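Local coordinates for msDPBB_sym2 protein (Synthetic construct, PDB 7DWW) that is a designed, internally symmetric double-psi beta-barrel that rebuilds the core fold of RNA polymerase rather than serving a known cellular function, at residues 3-8 with 26-31. Residues are numbered along the deposited sequence; the frame is centred on the assembly and turned at random.
Sequences SSVIAR and EELMRL
V5 and A7 of strand 4-11 pack against L28 and L31 of helix 26-32 in a partly buried, wholly apolar contact between the first barrel strand and the helix packed beside it. No hydrogen bond joins the two segments, which run roughly antiparallel, at 150°, with their axes 9.0 Å apart at closest approach. L28 carries most of the helix side. Its CG is anti to the backbone N (chi1 -170°), which carries the isobutyl end out from the helix to the strand, where the two methyls divide the work. L28 CD1 lies over the branched end of V5, 3.8 Å from V5 CB and about equally near both valine methyls, whereas L28 CD2 reaches toward the C-terminal part of segment 3-8, to A7 CB at 4.3 Å. The chain is a sequence-repeated double-psi beta-barrel, and this contact lays the helix that follows strand 21-24 against the first strand of the barrel. A7 and L28 both also touch N63, in the loop before strand 64-67, so that loop adjoins the A7 end of the contact. One helical turn beyond L28, L31 makes a lighter contact: L31 CD2 comes to 4.3 Å from V5 CG1 at the more exposed margin. V5 itself is buried, its backbone hydrogen-bonded to I85 of strand 82-87, while M29 starts away from strand 4-11 and touches V52 and L54 of strand 47-54.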
ATOM      1  N   SER A   3       1.198  13.713  -5.644  1.00 42.05           N
ATOM      2  CA  SER A   3       2.412  13.241  -4.994  1.00 42.78           C
ATOM      3  C   SER A   3       2.444  11.720  -5.007  1.00 37.47           C
ATOM      4  O   SER A   3       1.426  11.104  -4.681  1.00 30.26           O
ATOM      5  CB  SER A   3       2.469  13.760  -3.560  1.00 44.14           C
ATOM      6  OG  SER A   3       3.805  13.732  -3.072  1.00 48.04           O
ATOM      7  N   SER A   4       3.570  11.088  -5.361  1.00 32.53           N
ATOM      8  CA  SER A   4       3.535   9.642  -5.424  1.00 30.89           C
ATOM      9  C   SER A   4       4.865   9.032  -5.004  1.00 31.20           C
ATOM     10  O   SER A   4       5.932   9.663  -5.086  1.00 29.43           O
ATOM     11  CB  SER A   4       3.137   9.136  -6.812  1.00 33.28           C
ATOM     12  OG  SER A   4       4.122   9.439  -7.755  1.00 46.67           O
ATOM     13  N   VAL A   5       4.783   7.775  -4.566  1.00 22.85           N
ATOM     14  CA  VAL A   5       5.941   6.934  -4.257  1.00 26.38           C
ATOM     15  C   VAL A   5       5.771   5.597  -4.975  1.00 29.40           C
ATOM     16  O   VAL A   5       4.687   5.255  -5.428  1.00 27.44           O
ATOM     17  CB  VAL A   5       6.126   6.711  -2.746  1.00 29.26           C
ATOM     18  CG1 VAL A   5       6.336   8.015  -2.047  1.00 25.03           C
ATOM     19  CG2 VAL A   5       4.918   5.928  -2.139  1.00 26.44           C
ATOM     20  N   ILE A   6       6.865   4.845  -5.090  1.00 28.41           N
ATOM     21  CA  ILE A   6       6.869   3.530  -5.723  1.00 32.16           C
ATOM     22  C   ILE A   6       7.150   2.502  -4.636  1.00 31.77           C
ATOM     23  O   ILE A   6       8.087   2.658  -3.847  1.00 33.83           O
ATOM     24  CB  ILE A   6       7.922   3.439  -6.850  1.00 34.25           C
ATOM     25  CG1 ILE A   6       7.660   4.547  -7.857  1.00 38.29           C
ATOM     26  CG2 ILE A   6       7.963   2.071  -7.465  1.00 33.41           C
ATOM     27  CD1 ILE A   6       6.371   4.438  -8.595  1.00 35.04           C
ATOM     28  N   ALA A   7       6.353   1.448  -4.599  1.00 29.64           N
ATOM     29  CA  ALA A   7       6.582   0.404  -3.612  1.00 33.55           C
ATOM     30  C   ALA A   7       6.332  -0.942  -4.255  1.00 29.94           C
ATOM     31  O   ALA A   7       5.669  -1.041  -5.295  1.00 29.36           O
ATOM     32  CB  ALA A   7       5.684   0.576  -2.385  1.00 36.72           C
ATOM     33  N   ARG A   8       6.909  -1.984  -3.661  1.00 31.83           N
ATOM     34  CA  ARG A   8       6.680  -3.343  -4.107  1.00 36.52           C
ATOM     35  C   ARG A   8       5.543  -3.965  -3.313  1.00 33.38           C
ATOM     36  O   ARG A   8       5.457  -3.797  -2.092  1.00 30.27           O
ATOM     37  CB  ARG A   8       7.924  -4.214  -3.950  1.00 38.02           C
ATOM     38  CG  ARG A   8       8.356  -4.869  -5.237  1.00 45.59           C
ATOM     39  CD  ARG A   8       9.696  -5.542  -5.061  1.00 48.58           C
ATOM     40  NE  ARG A   8      10.758  -5.024  -5.916  1.00 48.38           N
ATOM     41  CZ  ARG A   8      10.864  -5.219  -7.228  1.00 50.10           C
ATOM     42  NH1 ARG A   8       9.947  -5.924  -7.874  1.00 53.94           N
ATOM     43  NH2 ARG A   8      11.898  -4.710  -7.897  1.00 48.54           N
ATOM     44  N   GLU A  26       6.278   4.193   8.278  1.00 30.10           N
ATOM     45  CA  GLU A  26       6.169   5.610   8.626  1.00 36.12           C
ATOM     46  C   GLU A  26       7.002   6.511   7.699  1.00 37.60           C
ATOM     47  O   GLU A  26       6.528   7.556   7.238  1.00 31.07           O
ATOM     48  CB  GLU A  26       6.574   5.837  10.083  1.00 39.86           C
ATOM     49  CG  GLU A  26       6.818   7.313  10.422  1.00 50.00           C
ATOM     50  CD  GLU A  26       6.226   7.741  11.754  1.00 64.85           C
ATOM     51  OE1 GLU A  26       5.755   8.898  11.862  1.00 73.27           O
ATOM     52  OE2 GLU A  26       6.234   6.920  12.695  1.00 71.75           O
ATOM     53  N   GLU A  27       8.255   6.147   7.425  1.00 33.41           N
ATOM     54  CA  GLU A  27       9.077   7.010   6.579  1.00 39.28           C
ATOM     55  C   GLU A  27       8.439   7.203   5.211  1.00 37.91           C
ATOM     56  O   GLU A  27       8.453   8.311   4.655  1.00 33.59           O
ATOM     57  CB  GLU A  27      10.489   6.445   6.435  1.00 42.98           C
ATOM     58  CG  GLU A  27      11.327   6.725   7.630  1.00 59.86           C
ATOM     59  CD  GLU A  27      12.759   6.292   7.448  1.00 70.08           C
ATOM     60  OE1 GLU A  27      13.247   6.300   6.302  1.00 68.44           O
ATOM     61  OE2 GLU A  27      13.379   5.919   8.458  1.00 77.82           O
ATOM     62  N   LEU A  28       7.927   6.115   4.643  1.00 30.94           N
ATOM     63  CA  LEU A  28       7.366   6.196   3.306  1.00 31.11           C
ATOM     64  C   LEU A  28       6.065   7.002   3.306  1.00 27.97           C
ATOM     65  O   LEU A  28       5.826   7.816   2.398  1.00 28.11           O
ATOM     66  CB  LEU A  28       7.158   4.788   2.753  1.00 26.20           C
ATOM     67  CG  LEU A  28       6.794   4.739   1.278  1.00 33.07           C
ATOM     68  CD1 LEU A  28       7.802   5.481   0.451  1.00 36.36           C
ATOM     69  CD2 LEU A  28       6.642   3.291   0.817  1.00 35.01           C
ATOM     70  N   MET A  29       5.208   6.796   4.324  1.00 25.24           N
ATOM     71  CA  MET A  29       4.014   7.639   4.455  1.00 28.22           C
ATOM     72  C   MET A  29       4.389   9.101   4.599  1.00 31.05           C
ATOM     73  O   MET A  29       3.719   9.968   4.038  1.00 30.03           O
ATOM     74  CB  MET A  29       3.165   7.227   5.665  1.00 23.13           C
ATOM     75  CG  MET A  29       2.604   5.790   5.564  1.00 23.95           C
ATOM     76  SD  MET A  29       1.551   5.390   6.970  1.00 28.84           S
ATOM     77  CE  MET A  29       0.339   6.714   6.806  1.00 25.83           C
ATOM     78  N   ARG A  30       5.444   9.404   5.374  1.00 33.88           N
ATOM     79  CA  ARG A  30       5.841  10.802   5.573  1.00 34.50           C
ATOM     80  C   ARG A  30       6.264  11.435   4.254  1.00 37.38           C
ATOM     81  O   ARG A  30       5.859  12.562   3.926  1.00 38.74           O
ATOM     82  CB  ARG A  30       6.988  10.904   6.576  1.00 41.72           C
ATOM     83  CG  ARG A  30       6.610  11.008   8.021  1.00 50.63           C
ATOM     84  CD  ARG A  30       7.848  10.983   8.911  1.00 56.34           C
ATOM     85  NE  ARG A  30       8.308  12.329   9.243  1.00 68.46           N
ATOM     86  CZ  ARG A  30       8.336  12.826  10.479  1.00 67.75           C
ATOM     87  NH1 ARG A  30       7.922  12.083  11.499  1.00 66.57           N
ATOM     88  NH2 ARG A  30       8.771  14.058  10.689  1.00 70.22           N
ATOM     89  N   LEU A  31       7.058  10.699   3.482  1.00 33.41           N
ATOM     90  CA  LEU A  31       7.519  11.175   2.182  1.00 40.28           C
ATOM     91  C   LEU A  31       6.353  11.410   1.233  1.00 36.35           C
ATOM     92  O   LEU A  31       6.291  12.450   0.558  1.00 37.99           O
ATOM     93  CB  LEU A  31       8.495  10.167   1.575  1.00 38.52           C
ATOM     94  CG  LEU A  31       9.313  10.723   0.431  1.00 40.96           C
ATOM     95  CD1 LEU A  31      10.344  11.691   0.964  1.00 43.27           C
ATOM     96  CD2 LEU A  31       9.968   9.538  -0.283  1.00 41.86           C
TER